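Local structure of fibrinogen-binding protein (Staphylococcus aureus subsp. aureus, 3T49) at residues A[10-15]-A[55-60]; A[43-46]-A[52-55]. The protein probably inhibits the host complement system by acting on C3b-containing convertases, as a secreted virulence factor of the staphylococcal complement inhibitor (SCIN) family. One frame throughout, in Å; residues are numbered along the deposited sequence. Where two conformers were deposited one is given.

Contact 1: A[10-15]-A[55-60]; sequences RTLLNK and DAKVAL
L12 and L13 of helix 5-13 meet K57 and L60 of helix 50-72 in an aliphatic helix-helix contact near the middle of the SCIN helical bundle, the centre of the contact about 4 Å from that of the chain. The backbones are closest at L12 and L60, whose CA atoms lie 6.9 Å apart, and the CB atoms of both residues point toward the opposing helix. L12 meets two partners about one helical turn apart, K57 and L60. Its CB approaches L60 CD1 at 4.1 Å, while one of its methyls, L12 CD1, lies 3.5 Å from K57 CG. L13 adds a lighter touch from the next position, its CD2 coming within 4.3 Å of L60 CD1.

K57 offers its stem rather than its charge. With CG anti to the backbone N (chi1 178°), its chain crosses the L12 side chain obliquely at the methylene level and then bends at chi3 (73°), carrying NZ away from segment 10-15 toward a long, weak ion pair with E8. The backbone of L12 is tied to helix 50-72 further along, through a hydrogen bond between L12 O and Y64 OH. Between the segments the contact rests on van der Waals packing and the burial of apolar surface, without any polar link, and the lysine adds methylenes while probably keeping its charge outside.

Contact 2: A[43-46]-A[52-55]; sequences AALK and SMAD
M53 of helix 50-72 lays its side chain along A44 of helix 28-47 and meets the L45 side chain at about a right angle. The methyl group of A44 points toward the opposing helix, with its CB 3.6 Å from M53 CG and 3.5 Å from S52 CB, so it sits against the first side-chain carbon of S52 and the second of M53. The small side chain of A44 is consistent with the close backbone approach here, 5.3 Å from A44 CA to M53 CA.

Beyond A44 the methionine chain runs on to L45. CG stands anti to the carbonyl carbon (chi1 -73°) and chi2 is extended (-169°), which carries the sulfur past the alanine to a place where SD is 3.6 Å from L45 CD2; the chain then bends at chi3. Only one methyl branch of L45 takes part in this meeting.

S52 contributes its CB, and its OG has a hydrogen-bonding partner elsewhere. The backbone N of S52 is hydrogen-bonded to OD1 of D49, in the short turn joining the two helices of this hairpin. The contact thus combines close alanine packing with a polarisable thioether against a methyl group, and its cohesion comes from van der Waals contact and the burial of A44 and M53.

Overall arrangement
Helix 50-72 serves both contacts. Segment 52-55 faces helix 28-47 in contact 2, and segment 55-60, which shares D55 with it, faces helix 5-13 in contact 1. Their centres lie about 9 Å apart, and contact 2, near the hairpin turn, is the more peripheral, its centre about 11 Å from that of the chain, against about 4 Å for contact 1. The third pairing, helix 5-13 with helix 28-47, bridges them directly: L13 CD1 is 3.7 Å from L45 CD1, and R10 NH2 is 3.8 Å from that same methyl. L9 extends the continuity, touching M53 as well as A56 and L60. The contacts join three helices over a mainly aliphatic interface, against which R10 also packs.

Contact 1: A[10-15]-A[55-60]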
# COMPACT_ATOMS: atom_id res chain seq x y z
N ARG A 10 -2.26 3.29 8.76
CA ARG A 10 -2.57 1.98 9.30
C ARG A 10 -3.82 1.37 8.63
O ARG A 10 -3.83 0.17 8.34
CB ARG A 10 -2.72 2.08 10.84
CG ARG A 10 -3.01 0.73 11.57
CD ARG A 10 -2.14 -0.45 11.14
NE ARG A 10 -0.73 -0.33 11.54
CZ ARG A 10 0.21 -1.24 11.33
NH1 ARG A 10 -0.07 -2.36 10.69
NH2 ARG A 10 1.45 -1.03 11.74
N THR A 11 -4.84 2.19 8.40
CA THR A 11 -6.05 1.71 7.73
C THR A 11 -5.69 1.15 6.36
O THR A 11 -6.18 0.09 5.96
CB THR A 11 -7.08 2.81 7.63
OG1 THR A 11 -7.54 3.12 8.96
CG2 THR A 11 -8.28 2.40 6.78
N LEU A 12 -4.82 1.84 5.62
CA LEU A 12 -4.38 1.33 4.32
C LEU A 12 -3.60 0.04 4.47
O LEU A 12 -3.79 -0.91 3.69
CB LEU A 12 -3.58 2.37 3.54
CG LEU A 12 -4.39 3.54 3.03
CD1 LEU A 12 -3.45 4.69 2.71
CD2 LEU A 12 -5.23 3.21 1.83
N LEU A 13 -2.71 -0.02 5.46
CA LEU A 13 -1.92 -1.23 5.71
C LEU A 13 -2.80 -2.41 6.05
O LEU A 13 -2.46 -3.57 5.73
CB LEU A 13 -0.93 -1.03 6.85
CG LEU A 13 0.35 -0.35 6.47
CD1 LEU A 13 1.17 -0.10 7.77
CD2 LEU A 13 1.12 -1.27 5.48
N ASN A 14 -3.94 -2.14 6.67
CA ASN A 14 -4.80 -3.25 7.07
C ASN A 14 -5.40 -3.97 5.87
O ASN A 14 -5.86 -5.09 6.02
CB ASN A 14 -5.92 -2.78 8.01
CG ASN A 14 -5.42 -2.43 9.42
OD1 ASN A 14 -4.34 -2.81 9.82
ND2 ASN A 14 -6.26 -1.69 10.15
N LYS A 15 -5.39 -3.34 4.70
CA LYS A 15 -5.85 -3.97 3.46
C LYS A 15 -4.72 -4.54 2.61
O LYS A 15 -4.98 -5.15 1.57
CB LYS A 15 -6.61 -2.95 2.60
CG LYS A 15 -7.62 -2.14 3.35
CD LYS A 15 -8.34 -1.21 2.38
CE LYS A 15 -8.82 0.08 3.06
NZ LYS A 15 -9.62 -0.21 4.26
N ASP A 55 4.26 9.61 1.86
CA ASP A 55 4.68 8.98 0.62
C ASP A 55 4.07 7.58 0.53
O ASP A 55 3.60 7.17 -0.53
CB ASP A 55 6.19 8.93 0.55
CG ASP A 55 6.80 10.30 0.25
OD1 ASP A 55 6.04 11.20 -0.16
OD2 ASP A 55 8.02 10.46 0.45
N ALA A 56 4.10 6.84 1.62
CA ALA A 56 3.55 5.48 1.63
C ALA A 56 2.04 5.50 1.47
O ALA A 56 1.47 4.63 0.81
CB ALA A 56 3.93 4.74 2.89
N LYS A 57 1.37 6.47 2.07
CA LYS A 57 -0.06 6.60 1.91
C LYS A 57 -0.40 6.81 0.45
O LYS A 57 -1.29 6.12 -0.09
CB LYS A 57 -0.62 7.76 2.75
CG LYS A 57 -2.09 7.94 2.58
CD LYS A 57 -2.60 9.17 3.34
CE LYS A 57 -2.19 10.44 2.64
NZ LYS A 57 -2.78 11.64 3.31
N VAL A 58 0.28 7.73 -0.22
CA VAL A 58 0.00 8.01 -1.62
C VAL A 58 0.30 6.77 -2.47
O VAL A 58 -0.48 6.44 -3.37
CB VAL A 58 0.81 9.24 -2.09
CG1 VAL A 58 0.72 9.42 -3.60
CG2 VAL A 58 0.32 10.49 -1.38
N ALA A 59 1.39 6.09 -2.19
CA ALA A 59 1.76 4.93 -3.00
C ALA A 59 0.77 3.80 -2.83
O ALA A 59 0.40 3.14 -3.81
CB ALA A 59 3.14 4.46 -2.65
N LEU A 60 0.36 3.52 -1.62
CA LEU A 60 -0.63 2.47 -1.39
C LEU A 60 -1.97 2.83 -2.03
O LEU A 60 -2.61 1.99 -2.67
CB LEU A 60 -0.79 2.17 0.11
CG LEU A 60 0.37 1.41 0.74
CD1 LEU A 60 0.23 1.41 2.26
CD2 LEU A 60 0.44 -0.01 0.18

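Contact 2: A[43-46]-A[52-55]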
# COMPACT_ATOMS: atom_id res chain seq x y z
N ALA A 43 7.95 1.03 8.54
CA ALA A 43 9.13 1.75 9.05
C ALA A 43 8.80 3.19 9.35
O ALA A 43 9.29 3.72 10.37
CB ALA A 43 10.27 1.66 8.04
N ALA A 44 8.00 3.83 8.51
CA ALA A 44 7.64 5.23 8.71
C ALA A 44 6.82 5.39 9.97
O ALA A 44 7.02 6.35 10.74
CB ALA A 44 6.88 5.73 7.54
N LEU A 45 5.90 4.47 10.21
CA LEU A 45 5.13 4.52 11.46
C LEU A 45 6.05 4.38 12.68
O LEU A 45 5.96 5.16 13.62
CB LEU A 45 4.04 3.46 11.47
CG LEU A 45 2.87 3.70 10.51
CD1 LEU A 45 2.11 2.44 10.32
CD2 LEU A 45 1.99 4.81 11.05
N LYS A 46 6.96 3.43 12.65
CA LYS A 46 7.82 3.14 13.80
C LYS A 46 8.74 4.32 14.12
O LYS A 46 9.15 4.52 15.30
CB LYS A 46 8.62 1.88 13.47
CG LYS A 46 9.51 1.36 14.57
CD LYS A 46 9.79 -0.13 14.34
CE LYS A 46 8.49 -0.94 14.39
NZ LYS A 46 8.71 -2.42 14.48
N SER A 52 7.76 10.16 5.15
CA SER A 52 7.65 8.79 4.65
C SER A 52 6.24 8.28 4.80
O SER A 52 5.78 7.51 3.96
CB SER A 52 8.64 7.89 5.35
OG SER A 52 9.97 8.29 5.02
N MET A 53 5.52 8.65 5.87
CA MET A 53 4.13 8.22 6.05
C MET A 53 3.30 8.75 4.90
O MET A 53 2.48 8.00 4.34
CB MET A 53 3.54 8.65 7.42
CG MET A 53 4.12 7.85 8.56
SD MET A 53 3.25 8.06 10.16
CE MET A 53 3.80 9.68 10.72
N ALA A 54 3.48 10.02 4.53
CA ALA A 54 2.70 10.59 3.45
C ALA A 54 3.00 9.90 2.12
O ALA A 54 2.08 9.62 1.35
CB ALA A 54 2.97 12.10 3.36
N ASP A 55 4.26 9.61 1.86
CA ASP A 55 4.68 8.98 0.62
C ASP A 55 4.07 7.58 0.53
O ASP A 55 3.60 7.17 -0.53
CB ASP A 55 6.19 8.93 0.55
CG ASP A 55 6.80 10.30 0.25
OD1 ASP A 55 6.04 11.20 -0.16
OD2 ASP A 55 8.02 10.46 0.45